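Local structure of Cow rumen GH26 endo-mannanase (Metagenome, 6UEH) at residues Arg76-Asp86 with Asn112-Ala123. The protein probably hydrolyses internal beta-1,4-mannosidic bonds of mannans such as galactomannan, pairing a family 26 glycoside hydrolase domain with a CBM6-like accessory domain. Sequence-based numbering, arbitrary orientation.
Sequences RLQTISVNGID and NKVSFKPIYGYA
Ser81 and Ser115 form an antiparallel hydrogen-bonded pair, joined by Ser81 N to Ser115 O and Ser115 N to Ser81 O, both 2.8 Å; strands 76-82 and 112-117 run at 166° to each other. The pairing reaches the type II' turn from Val82 to Ile85, where Asn83 N donates to Lys113 O and Asn83 OD1 accepts from Lys113 N.

Around residues 119-121 side chains join the backbone in the bonding. Tyr120 N donates to Leu77 O, nearly straight at 175°. Thr79 OG1 donates to Ile119 O at 2.7 Å, in the carbonyl plane and on a lone pair. Gly121 O is gripped from opposite faces of its carbonyl plane, by Gln78 NE2 (2.9 Å, N-H...O 177°) and Arg76 NE (2.9 Å). Extended from CG to NE, the Arg76 chain also brings NH2 to Tyr120 O, 3.1 Å away, while NH1 forms a salt bridge with Asp72. An alanine here removes the guanidinium and would probably leave Asp72 without its mate and the Tyr120-Gly121 backbone less firmly held, with Gln78 the remaining donor of the two at Gly121 O. A water bridges Gln78 OE1, Thr79 N and Lys117 O.

The salt bridge between the segments lies on the Ser81 side of the sheet: Lys117, extended beyond CG, passes its CE by the Ser81 side chain, meets Asp86 at about a right angle and places NZ 2.9 Å from Asp86 OD1, on its syn lone pair.

Leu77 CD2 lies over one face of the Tyr120 ring, 4.1 Å from its centroid, a CH-pi contact. Ile80 lies alongside Phe116, CB to CE1 3.8 Å, both on the opposite side of the sheet from Ser81.

Within the four-stranded antiparallel sheet of this CBM6-family domain, these are the two inner strands, flanked by 85-94 and 49-55; Ile80 and Val114 pack on Phe63 of strand 59-69, and Phe116 meets Phe102 edge-to-face, joining the two sheets of a beta-sandwich.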
loop_
_atom_site.group_PDB
_atom_site.type_symbol
_atom_site.label_atom_id
_atom_site.label_comp_id
_atom_site.label_asym_id
_atom_site.label_seq_id
_atom_site.Cartn_x
_atom_site.Cartn_y
_atom_site.Cartn_z
ATOM N N ARG A 76 1.349 -25.353 -4.586
ATOM C CA ARG A 76 2.729 -25.240 -5.046
ATOM C C ARG A 76 2.963 -23.938 -5.802
ATOM O O ARG A 76 2.199 -23.585 -6.698
ATOM C CB ARG A 76 3.095 -26.436 -5.929
ATOM C CG ARG A 76 4.561 -26.488 -6.344
ATOM C CD ARG A 76 4.898 -27.816 -7.022
ATOM N NE ARG A 76 6.316 -27.915 -7.362
ATOM C CZ ARG A 76 7.249 -28.400 -6.547
ATOM N NH1 ARG A 76 6.916 -28.836 -5.341
ATOM N NH2 ARG A 76 8.516 -28.448 -6.939
ATOM N N LEU A 77 4.026 -23.231 -5.432
ATOM C CA LEU A 77 4.380 -21.973 -6.080
ATOM C C LEU A 77 4.637 -22.161 -7.575
ATOM O O LEU A 77 5.313 -23.103 -7.986
ATOM C CB LEU A 77 5.615 -21.358 -5.414
ATOM C CG LEU A 77 6.033 -19.979 -5.929
ATOM C CD1 LEU A 77 5.021 -18.925 -5.506
ATOM C CD2 LEU A 77 7.433 -19.612 -5.453
ATOM N N GLN A 78 4.079 -21.268 -8.384
ATOM C CA GLN A 78 4.336 -21.268 -9.816
ATOM C C GLN A 78 4.750 -19.869 -10.248
ATOM O O GLN A 78 4.501 -18.893 -9.538
ATOM C CB GLN A 78 3.104 -21.730 -10.598
ATOM C CG GLN A 78 2.630 -23.127 -10.243
ATOM C CD GLN A 78 3.669 -24.189 -10.530
ATOM O OE1 GLN A 78 4.380 -24.125 -11.534
ATOM N NE2 GLN A 78 3.768 -25.174 -9.643
ATOM N N THR A 79 5.377 -19.771 -11.414
ATOM C CA THR A 79 5.878 -18.490 -11.888
ATOM C C THR A 79 5.518 -18.227 -13.342
ATOM O O THR A 79 5.921 -18.970 -14.237
ATOM C CB THR A 79 7.407 -18.399 -11.730
ATOM O OG1 THR A 79 7.747 -18.438 -10.339
ATOM C CG2 THR A 79 7.933 -17.104 -12.340
ATOM N N ILE A 80 4.747 -17.169 -13.571
ATOM C CA ILE A 80 4.514 -16.697 -14.927
ATOM C C ILE A 80 5.456 -15.526 -15.174
ATOM O O ILE A 80 5.747 -14.745 -14.267
ATOM C CB ILE A 80 3.037 -16.292 -15.171
ATOM C CG1 ILE A 80 2.802 -15.996 -16.659
ATOM C CG2 ILE A 80 2.630 -15.116 -14.284
ATOM C CD1 ILE A 80 1.345 -15.811 -17.027
ATOM N N SER A 81 5.959 -15.427 -16.397
ATOM C CA SER A 81 6.983 -14.448 -16.706
ATOM C C SER A 81 6.711 -13.763 -18.034
ATOM O O SER A 81 6.391 -14.416 -19.027
ATOM C CB SER A 81 8.359 -15.118 -16.724
ATOM O OG SER A 81 9.381 -14.193 -17.042
ATOM N N VAL A 82 6.824 -12.440 -18.040
ATOM C CA VAL A 82 6.724 -11.677 -19.274
ATOM C C VAL A 82 8.087 -11.081 -19.581
ATOM O O VAL A 82 8.548 -10.170 -18.888
ATOM C CB VAL A 82 5.671 -10.565 -19.188
ATOM C CG1 VAL A 82 5.651 -9.760 -20.478
ATOM C CG2 VAL A 82 4.300 -11.163 -18.908
ATOM N N ASN A 83 8.717 -11.610 -20.626
ATOM C CA ASN A 83 10.099 -11.298 -20.955
ATOM C C ASN A 83 10.992 -11.532 -19.740
ATOM O O ASN A 83 11.167 -12.674 -19.316
ATOM C CB ASN A 83 10.220 -9.867 -21.488
ATOM C CG ASN A 83 9.624 -9.718 -22.883
ATOM O OD1 ASN A 83 9.780 -10.597 -23.731
ATOM N ND2 ASN A 83 8.930 -8.610 -23.120
ATOM N N GLY A 84 11.534 -10.465 -19.164
ATOM C CA GLY A 84 12.458 -10.612 -18.050
ATOM C C GLY A 84 11.845 -10.515 -16.662
ATOM O O GLY A 84 12.542 -10.685 -15.660
ATOM N N ILE A 85 10.544 -10.251 -16.596
ATOM C CA ILE A 85 9.879 -9.996 -15.319
ATOM C C ILE A 85 9.076 -11.205 -14.844
ATOM O O ILE A 85 8.308 -11.781 -15.611
ATOM C CB ILE A 85 8.947 -8.771 -15.420
ATOM C CG1 ILE A 85 9.713 -7.571 -15.984
ATOM C CG2 ILE A 85 8.344 -8.435 -14.063
ATOM C CD1 ILE A 85 8.858 -6.338 -16.190
ATOM N N ASP A 86 9.260 -11.581 -13.579
ATOM C CA ASP A 86 8.570 -12.738 -13.008
ATOM C C ASP A 86 7.415 -12.344 -12.090
ATOM O O ASP A 86 7.503 -11.365 -11.344
ATOM C CB ASP A 86 9.543 -13.616 -12.214
ATOM C CG ASP A 86 10.604 -14.258 -13.083
ATOM O OD1 ASP A 86 10.462 -14.245 -14.323
ATOM O OD2 ASP A 86 11.582 -14.788 -12.514
ATOM N N ASN A 112 6.636 -10.231 -27.060
ATOM C CA ASN A 112 6.668 -10.544 -25.637
ATOM C C ASN A 112 6.719 -12.050 -25.415
ATOM O O ASN A 112 5.808 -12.773 -25.815
ATOM C CB ASN A 112 5.450 -9.956 -24.918
ATOM C CG ASN A 112 5.450 -8.440 -24.911
ATOM O OD1 ASN A 112 5.891 -7.812 -23.947
ATOM N ND2 ASN A 112 4.953 -7.843 -25.990
ATOM N N LYS A 113 7.788 -12.522 -24.784
ATOM C CA LYS A 113 7.882 -13.935 -24.449
ATOM C C LYS A 113 7.156 -14.193 -23.139
ATOM O O LYS A 113 7.585 -13.732 -22.084
ATOM C CB LYS A 113 9.340 -14.384 -24.349
ATOM C CG LYS A 113 9.503 -15.876 -24.084
ATOM C CD LYS A 113 10.972 -16.279 -24.062
ATOM C CE LYS A 113 11.127 -17.791 -23.973
ATOM N NZ LYS A 113 12.554 -18.211 -23.965
ATOM N N VAL A 114 6.042 -14.911 -23.213
ATOM C CA VAL A 114 5.316 -15.302 -22.015
ATOM C C VAL A 114 5.734 -16.708 -21.616
ATOM O O VAL A 114 5.557 -17.655 -22.383
ATOM C CB VAL A 114 3.792 -15.251 -22.226
ATOM C CG1 VAL A 114 3.068 -15.556 -20.919
ATOM C CG2 VAL A 114 3.382 -13.887 -22.769
ATOM N N SER A 115 6.294 -16.841 -20.418
ATOM C CA SER A 115 6.815 -18.127 -19.968
ATOM C C SER A 115 6.199 -18.592 -18.658
ATOM O O SER A 115 5.826 -17.785 -17.807
ATOM C CB SER A 115 8.337 -18.060 -19.799
ATOM O OG SER A 115 8.978 -17.700 -21.008
ATOM N N PHE A 116 6.097 -19.905 -18.504
ATOM C CA PHE A 116 5.917 -20.492 -17.191
ATOM C C PHE A 116 7.236 -21.135 -16.804
ATOM O O PHE A 116 7.697 -22.067 -17.460
ATOM C CB PHE A 116 4.769 -21.499 -17.177
ATOM C CG PHE A 116 3.419 -20.863 -17.304
ATOM C CD1 PHE A 116 2.825 -20.257 -16.211
ATOM C CD2 PHE A 116 2.751 -20.854 -18.518
ATOM C CE1 PHE A 116 1.584 -19.661 -16.324
ATOM C CE2 PHE A 116 1.513 -20.260 -18.635
ATOM C CZ PHE A 116 0.927 -19.664 -17.538
ATOM N N LYS A 117 7.854 -20.609 -15.753
ATOM C CA LYS A 117 9.174 -21.059 -15.333
ATOM C C LYS A 117 9.067 -22.148 -14.273
ATOM O O LYS A 117 8.079 -22.210 -13.539
ATOM C CB LYS A 117 9.996 -19.875 -14.813
ATOM C CG LYS A 117 10.271 -18.807 -15.866
ATOM C CD LYS A 117 11.162 -17.697 -15.325
ATOM C CE LYS A 117 11.567 -16.724 -16.425
ATOM N NZ LYS A 117 12.476 -15.650 -15.920
ATOM N N PRO A 118 10.082 -23.023 -14.199
ATOM C CA PRO A 118 10.112 -24.092 -13.192
ATOM C C PRO A 118 10.403 -23.565 -11.791
ATOM O O PRO A 118 11.340 -24.025 -11.135
ATOM C CB PRO A 118 11.246 -24.997 -13.680
ATOM C CG PRO A 118 12.136 -24.090 -14.457
ATOM C CD PRO A 118 11.211 -23.129 -15.142
ATOM N N ILE A 119 9.613 -22.594 -11.349
ATOM C CA ILE A 119 9.716 -22.059 -9.998
ATOM C C ILE A 119 8.321 -22.027 -9.378
ATOM O O ILE A 119 7.649 -20.996 -9.428
ATOM C CB ILE A 119 10.322 -20.634 -9.987
ATOM C CG1 ILE A 119 11.573 -20.568 -10.865
ATOM C CG2 ILE A 119 10.635 -20.188 -8.562
ATOM C CD1 ILE A 119 12.145 -19.170 -11.012
ATOM N N TYR A 120 7.879 -23.148 -8.804
ATOM C CA TYR A 120 8.701 -24.349 -8.657
ATOM C C TYR A 120 8.319 -25.479 -9.620
ATOM O O TYR A 120 8.744 -26.620 -9.443
ATOM C CB TYR A 120 8.617 -24.865 -7.218
ATOM C CG TYR A 120 9.164 -23.903 -6.188
ATOM C CD1 TYR A 120 10.307 -23.158 -6.445
ATOM C CD2 TYR A 120 8.538 -23.739 -4.960
ATOM C CE1 TYR A 120 10.811 -22.279 -5.508
ATOM C CE2 TYR A 120 9.034 -22.863 -4.015
ATOM C CZ TYR A 120 10.171 -22.135 -4.296
ATOM O OH TYR A 120 10.669 -21.259 -3.358
ATOM N N GLY A 121 7.518 -25.165 -10.631
ATOM C CA GLY A 121 7.163 -26.145 -11.643
ATOM C C GLY A 121 6.361 -27.331 -11.135
ATOM O O GLY A 121 5.686 -27.244 -10.110
ATOM N N TYR A 122 6.450 -28.442 -11.865
ATOM C CA TYR A 122 5.684 -29.659 -11.591
ATOM C C TYR A 122 4.196 -29.358 -11.448
ATOM O O TYR A 122 3.566 -29.637 -10.423
ATOM C CB TYR A 122 6.253 -30.378 -10.371
ATOM C CG TYR A 122 7.639 -30.898 -10.673
ATOM C CD1 TYR A 122 7.819 -32.106 -11.334
ATOM C CD2 TYR A 122 8.766 -30.153 -10.353
ATOM C CE1 TYR A 122 9.085 -32.574 -11.635
ATOM C CE2 TYR A 122 10.036 -30.611 -10.652
ATOM C CZ TYR A 122 10.189 -31.822 -11.293
ATOM O OH TYR A 122 11.450 -32.280 -11.590
ATOM N N ALA A 123 3.662 -28.770 -12.513
ATOM C CA ALA A 123 2.239 -28.511 -12.661
ATOM C C ALA A 123 1.859 -28.766 -14.116
ATOM O O ALA A 123 2.722 -28.793 -14.994
ATOM C CB ALA A 123 1.894 -27.091 -12.251
HETATM O O HOH W 1 5.371 -22.248 -12.953
HETATM O O HOH W 2 9.462 -14.989 -20.478
HETATM O O HOH W 3 12.914 -14.465 -18.440
HETATM O O HOH W 4 13.940 -16.618 -13.656
#